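Local coordinates for ferrichrome ABC transporter substrate-binding protein (Staphylococcus pseudintermedius, PDB 5FLY) that probably binds ferrichrome-type iron(III) hydroxamate siderophores as a class III solute-binding protein and hands them to an ABC transporter for iron uptake, at residues 229-232 / 233-236; 240-243 / 244-248. All coordinates share one frame; numbering follows the deposited sequence.

How the interactions relate
Both interactions are local turns of the chain in the crossover between strands 218-223 and 249-253, and they follow in series with their centres about 13 Å apart. Interaction 1 (229-236) is a short 3-10 turn that runs up to the start of helix 236-239; interaction 2 (240-248) is the next single-turn helix, 242-245, and its C-terminal cap. Asn-240 ties the two together, its ND2 hydrogen-bonding to Ala-236 O. Neither forms part of the pocket filled by the polyether 7PG: the Phe-232 side chain lies about 12 Å from that ligand and about 10 Å from a bound cadmium ion.

Interaction 1: 229-232 / 233-236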
ATOM      1  N   GLN A 229      13.043  17.882  -9.639  1.00 14.28           N
ATOM      2  CA  GLN A 229      13.736  16.621  -9.911  1.00 15.53           C
ATOM      3  C   GLN A 229      14.583  16.177  -8.719  1.00 14.86           C
ATOM      4  O   GLN A 229      15.321  16.987  -8.164  1.00 14.78           O
ATOM      5  CB  GLN A 229      14.641  16.742 -11.130  1.00 14.90           C
ATOM      6  CG  GLN A 229      15.330  15.441 -11.490  1.00 16.36           C
ATOM      7  CD  GLN A 229      16.199  15.568 -12.715  1.00 20.63           C
ATOM      8  OE1 GLN A 229      16.757  16.635 -12.983  1.00 20.91           O
ATOM      9  NE2 GLN A 229      16.307  14.484 -13.481  1.00 23.86           N
ATOM     10  N   PRO A 230      14.498  14.890  -8.332  1.00 13.81           N
ATOM     11  CA  PRO A 230      15.330  14.410  -7.225  1.00 14.48           C
ATOM     12  C   PRO A 230      16.812  14.511  -7.544  1.00 14.18           C
ATOM     13  O   PRO A 230      17.242  14.315  -8.690  1.00 12.49           O
ATOM     14  CB  PRO A 230      14.898  12.944  -7.066  1.00 14.35           C
ATOM     15  CG  PRO A 230      13.567  12.888  -7.653  1.00 14.78           C
ATOM     16  CD  PRO A 230      13.610  13.820  -8.815  1.00 14.21           C
ATOM     17  N   GLU A 231      17.601  14.807  -6.517  1.00 15.22           N
ATOM     18  CA  GLU A 231      19.021  15.005  -6.707  1.00 15.40           C
ATOM     19  C   GLU A 231      19.689  13.747  -7.282  1.00 15.22           C
ATOM     20  O   GLU A 231      20.619  13.851  -8.086  1.00 14.85           O
ATOM     21  CB  GLU A 231      19.677  15.407  -5.386  1.00 17.81           C
ATOM     22  CG  GLU A 231      19.058  16.640  -4.731  1.00 22.25           C
ATOM     23  CD  GLU A 231      19.087  17.886  -5.629  1.00 26.21           C
ATOM     24  OE1 GLU A 231      19.981  17.980  -6.506  1.00 26.39           O
ATOM     25  OE2 GLU A 231      18.210  18.769  -5.453  1.00 24.71           O
ATOM     26  N   PHE A 232      19.191  12.565  -6.911  1.00 11.89           N
ATOM     27  CA  PHE A 232      19.854  11.324  -7.299  1.00 11.11           C
ATOM     28  C   PHE A 232      19.661  10.998  -8.781  1.00 11.03           C
ATOM     29  O   PHE A 232      20.332  10.112  -9.302  1.00 12.51           O
ATOM     30  CB  PHE A 232      19.402  10.145  -6.414  1.00 11.23           C
ATOM     31  CG  PHE A 232      17.996   9.646  -6.664  1.00 13.50           C
ATOM     32  CD1 PHE A 232      17.733   8.770  -7.704  1.00 13.61           C
ATOM     33  CD2 PHE A 232      16.959   9.974  -5.795  1.00 14.02           C
ATOM     34  CE1 PHE A 232      16.449   8.289  -7.931  1.00 11.61           C
ATOM     35  CE2 PHE A 232      15.671   9.482  -5.999  1.00 13.93           C
ATOM     36  CZ  PHE A 232      15.418   8.638  -7.071  1.00 12.28           C
ATOM     37  N   GLN A 233      18.783  11.726  -9.469  1.00 10.81           N
ATOM     38  CA  GLN A 233      18.614  11.519 -10.901  1.00 11.49           C
ATOM     39  C   GLN A 233      19.544  12.402 -11.754  1.00 12.94           C
ATOM     40  O   GLN A 233      19.512  12.343 -12.986  1.00 13.24           O
ATOM     41  CB  GLN A 233      17.163  11.771 -11.300  1.00 11.64           C
ATOM     42  CG  GLN A 233      16.165  10.781 -10.705  1.00 11.52           C
ATOM     43  CD  GLN A 233      14.778  11.004 -11.246  1.00 13.74           C
ATOM     44  OE1 GLN A 233      14.534  11.989 -11.942  1.00 13.31           O
ATOM     45  NE2 GLN A 233      13.855  10.093 -10.929  1.00 13.75           N
ATOM     46  N   LYS A 234      20.381  13.203 -11.102  1.00 15.98           N
ATOM     47  CA  LYS A 234      21.233  14.150 -11.825  1.00 17.69           C
ATOM     48  C   LYS A 234      22.667  13.669 -12.020  1.00 18.11           C
ATOM     49  O   LYS A 234      23.394  14.211 -12.859  1.00 19.09           O
ATOM     50  CB  LYS A 234      21.243  15.486 -11.091  1.00 16.60           C
ATOM     51  CG  LYS A 234      19.849  16.062 -10.881  1.00 17.68           C
ATOM     52  CD  LYS A 234      19.893  17.350 -10.092  1.00 19.66           C
ATOM     53  CE  LYS A 234      18.497  17.855  -9.776  1.00 20.16           C
ATOM     54  NZ  LYS A 234      18.559  19.078  -8.910  1.00 20.04           N
ATOM     55  N   THR A 235      23.062  12.644 -11.269  1.00 13.51           N
ATOM     56  CA  THR A 235      24.455  12.199 -11.228  1.00 12.65           C
ATOM     57  C   THR A 235      24.939  11.464 -12.463  1.00 13.67           C
ATOM     58  O   THR A 235      24.153  10.917 -13.225  1.00 11.61           O
ATOM     59  CB  THR A 235      24.701  11.239 -10.041  1.00 13.06           C
ATOM     60  OG1 THR A 235      23.955  10.037 -10.244  1.00 12.43           O
ATOM     61  CG2 THR A 235      24.283  11.869  -8.716  1.00 12.44           C
ATOM     62  N   ALA A 236      26.260  11.415 -12.626  1.00 17.72           N
ATOM     63  CA  ALA A 236      26.860  10.555 -13.636  1.00 16.43           C
ATOM     64  C   ALA A 236      26.491   9.090 -13.392  1.00 16.75           C
ATOM     65  O   ALA A 236      26.202   8.361 -14.348  1.00 17.08           O
ATOM     66  CB  ALA A 236      28.369  10.736 -13.653  1.00 16.66           C
TER
HETATM   67  O   HOH W   1      17.897  12.865 -15.200  1.00 21.47           O
HETATM   68  O   HOH W   2      15.918  19.698  -8.712  1.00 26.35           O
HETATM   69  O   HOH W   3      22.615   8.952  -8.318  1.00 12.60           O
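Lys-234 runs alongside Glu-231, both side chains pointing the same way, and closes a salt bridge from NZ to OE1 at 3.0 Å, approaching from above the carboxylate plane. A fully extended chain beyond CG carries the ammonium that far, while Glu-231 bends back at chi2 (-58°) to meet it. A water accepts a hydrogen bond from NZ and donates one to Gln-229 O, so the ammonium is held by a carboxylate and, through solvent, by the backbone. The 3-10 turn itself rests on two i to i+3 bonds: Gln-233 N to Pro-230 O and Lys-234 N to Glu-231 O, 3.1 Å each. Gln-233 OE1 receives a weak bond from Gln-229 NE2 (3.4 Å), the two amide planes standing nearly perpendicular at 84°; NE2 of Gln-233 is satisfied by Asn-251 OD1. Another water joins Gln-229 NE2, weakly, to Gln-233 O. CG of Gln-233 packs beside the ring of Phe-232, 3.7 Å from CE1, and that ring meets Trp-238 edge-to-face. At the end of the turn Thr-235 OG1 caps Trp-238 N as the N-cap of helix 236-239, and a third water links it to Phe-232 O. The ion pair lies among exposed residues and is probably screened by solvent, whereas the Gln-233 amide ties the turn to Asn-251 of strand 249-253.

Interaction 2: 240-243 / 244-248; sequences NLEA and VQNKY
Gln-245 folds its side chain back over the start of its own helix, CG lying 3.4 Å from Leu-241 O and the amide reaching on to Asn-240. With CG beside the backbone N (chi1 -67°) and the chain extended beyond it, NE2 donates to Asn-240 O at 3.0 Å. The bond is bent, 140° at the hydrogen, and comes from above the carbonyl plane. The backbone N of Gln-245 meanwhile bonds almost straight to Leu-241 O (2.9 Å), so main chain and side chain of one residue grip two successive carbonyls at the N-terminal end.

Leu-241 CB, on the N-cap residue, touches Val-244 CG2 at 4.1 Å. One turn on, Asn-246 N bonds to Glu-242 O, and the Asn-246 amide lies across the Glu-242 side chain, ND2 at 3.5 Å from CG. Carboxylate and amide planes stand at 87° to each other, and the nearer carboxylate oxygen, OE2, stays 3.7 Å from ND2, so this is contact rather than a polar bond.

The helix ends in a Schellman motif. Lys-247 takes a positive phi, which turns the chain so that Tyr-248 N reaches back to Ala-243 O at 2.8 Å, while Lys-247 N bonds to Val-244 O. Across the turn, CB of Asn-246 lies over one face of the Tyr-248 ring, offset toward its rim.

This single-turn helix sits against strand 218-223, where Leu-241 and Ala-243 touch Ile-219. Tyr-248, packed on Val-218, Leu-279 and Pro-280, also pairs by backbone with Ile-219 and so leads into strand 249-253, parallel to 218-223 at the edge of the mixed sheet.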
ATOM      1  N   ASN A 240      24.551   6.648 -16.123  1.00 20.45           N
ATOM      2  CA  ASN A 240      25.241   5.476 -16.635  1.00 21.52           C
ATOM      3  C   ASN A 240      24.540   4.151 -16.311  1.00 19.91           C
ATOM      4  O   ASN A 240      24.986   3.095 -16.765  1.00 20.63           O
ATOM      5  CB  ASN A 240      26.675   5.477 -16.119  1.00 23.94           C
ATOM      6  CG  ASN A 240      27.572   6.408 -16.926  1.00 27.93           C
ATOM      7  OD1 ASN A 240      28.291   5.969 -17.821  1.00 31.72           O
ATOM      8  ND2 ASN A 240      27.503   7.704 -16.636  1.00 28.66           N
ATOM      9  N   LEU A 241      23.432   4.196 -15.571  1.00 12.01           N
ATOM     10  CA  LEU A 241      22.652   2.981 -15.329  1.00 11.36           C
ATOM     11  C   LEU A 241      22.041   2.473 -16.626  1.00 11.07           C
ATOM     12  O   LEU A 241      21.582   3.256 -17.451  1.00 12.56           O
ATOM     13  CB  LEU A 241      21.542   3.230 -14.306  1.00 11.10           C
ATOM     14  CG  LEU A 241      22.061   3.621 -12.926  1.00 12.13           C
ATOM     15  CD1 LEU A 241      20.926   3.998 -12.028  1.00 13.54           C
ATOM     16  CD2 LEU A 241      22.862   2.476 -12.312  1.00 12.20           C
ATOM     17  N   GLU A 242      22.012   1.155 -16.786  1.00 15.01           N
ATOM     18  CA  GLU A 242      21.488   0.558 -18.004  1.00 17.19           C
ATOM     19  C   GLU A 242      20.014   0.952 -18.196  1.00 17.72           C
ATOM     20  O   GLU A 242      19.585   1.236 -19.316  1.00 19.04           O
ATOM     21  CB  GLU A 242      21.656  -0.965 -17.972  1.00 21.12           C
ATOM     22  CG  GLU A 242      21.331  -1.664 -19.290  1.00 26.92           C
ATOM     23  CD  GLU A 242      22.384  -1.437 -20.380  1.00 34.12           C
ATOM     24  OE1 GLU A 242      23.463  -0.877 -20.077  1.00 37.23           O
ATOM     25  OE2 GLU A 242      22.129  -1.828 -21.546  1.00 36.72           O
ATOM     26  N   ALA A 243      19.236   1.005 -17.114  1.00 12.77           N
ATOM     27  CA  ALA A 243      17.825   1.373 -17.253  1.00 11.80           C
ATOM     28  C   ALA A 243      17.685   2.788 -17.805  1.00 11.21           C
ATOM     29  O   ALA A 243      16.836   3.048 -18.642  1.00 12.05           O
ATOM     30  CB  ALA A 243      17.105   1.262 -15.931  1.00 12.55           C
ATOM     31  N   VAL A 244      18.522   3.695 -17.313  1.00 11.27           N
ATOM     32  CA  VAL A 244      18.474   5.091 -17.721  1.00 11.46           C
ATOM     33  C   VAL A 244      18.982   5.223 -19.164  1.00 12.03           C
ATOM     34  O   VAL A 244      18.402   5.955 -19.946  1.00 12.53           O
ATOM     35  CB  VAL A 244      19.278   5.977 -16.746  1.00 11.13           C
ATOM     36  CG1 VAL A 244      19.373   7.405 -17.239  1.00 12.06           C
ATOM     37  CG2 VAL A 244      18.620   5.946 -15.368  1.00 10.99           C
ATOM     38  N   GLN A 245      20.048   4.507 -19.513  1.00 14.06           N
ATOM     39  CA  GLN A 245      20.510   4.454 -20.901  1.00 15.29           C
ATOM     40  C   GLN A 245      19.453   3.878 -21.857  1.00 15.18           C
ATOM     41  O   GLN A 245      19.340   4.324 -23.008  1.00 15.08           O
ATOM     42  CB  GLN A 245      21.801   3.629 -20.994  1.00 16.64           C
ATOM     43  CG  GLN A 245      23.004   4.273 -20.316  1.00 18.87           C
ATOM     44  CD  GLN A 245      24.321   3.610 -20.687  1.00 24.44           C
ATOM     45  OE1 GLN A 245      24.537   3.229 -21.840  1.00 28.81           O
ATOM     46  NE2 GLN A 245      25.215   3.480 -19.715  1.00 24.76           N
ATOM     47  N   ASN A 246      18.691   2.887 -21.398  1.00 15.22           N
ATOM     48  CA  ASN A 246      17.642   2.286 -22.227  1.00 15.08           C
ATOM     49  C   ASN A 246      16.345   3.105 -22.237  1.00 13.87           C
ATOM     50  O   ASN A 246      15.373   2.730 -22.902  1.00 15.00           O
ATOM     51  CB  ASN A 246      17.334   0.852 -21.750  1.00 15.63           C
ATOM     52  CG  ASN A 246      18.449  -0.130 -22.065  1.00 17.90           C
ATOM     53  OD1 ASN A 246      19.250   0.081 -22.985  1.00 20.22           O
ATOM     54  ND2 ASN A 246      18.508  -1.214 -21.301  1.00 16.89           N
ATOM     55  N   LYS A 247      16.337   4.226 -21.515  1.00 13.71           N
ATOM     56  CA  LYS A 247      15.142   5.062 -21.340  1.00 14.76           C
ATOM     57  C   LYS A 247      13.970   4.261 -20.749  1.00 14.21           C
ATOM     58  O   LYS A 247      12.811   4.383 -21.159  1.00 13.67           O
ATOM     59  CB  LYS A 247      14.764   5.719 -22.674  1.00 17.43           C
ATOM     60  CG  LYS A 247      15.851   6.701 -23.121  1.00 18.85           C
ATOM     61  CD  LYS A 247      15.612   7.261 -24.499  1.00 20.77           C
ATOM     62  CE  LYS A 247      16.782   8.125 -24.910  1.00 23.12           C
ATOM     63  NZ  LYS A 247      16.782   8.426 -26.376  1.00 27.29           N
ATOM     64  N   TYR A 248      14.323   3.451 -19.757  1.00 11.94           N
ATOM     65  CA  TYR A 248      13.399   2.621 -19.011  1.00 12.25           C
ATOM     66  C   TYR A 248      13.262   3.154 -17.582  1.00 14.46           C
ATOM     67  O   TYR A 248      13.255   2.387 -16.620  1.00 15.56           O
ATOM     68  CB  TYR A 248      13.889   1.167 -18.987  1.00 13.09           C
ATOM     69  CG  TYR A 248      13.589   0.353 -20.229  1.00 12.56           C
ATOM     70  CD1 TYR A 248      13.093   0.939 -21.387  1.00 12.53           C
ATOM     71  CD2 TYR A 248      13.796  -1.021 -20.224  1.00 14.14           C
ATOM     72  CE1 TYR A 248      12.807   0.162 -22.512  1.00 14.35           C
ATOM     73  CE2 TYR A 248      13.523  -1.797 -21.339  1.00 15.12           C
ATOM     74  CZ  TYR A 248      13.025  -1.202 -22.475  1.00 16.31           C
ATOM     75  OH  TYR A 248      12.752  -1.989 -23.580  1.00 18.61           O
TER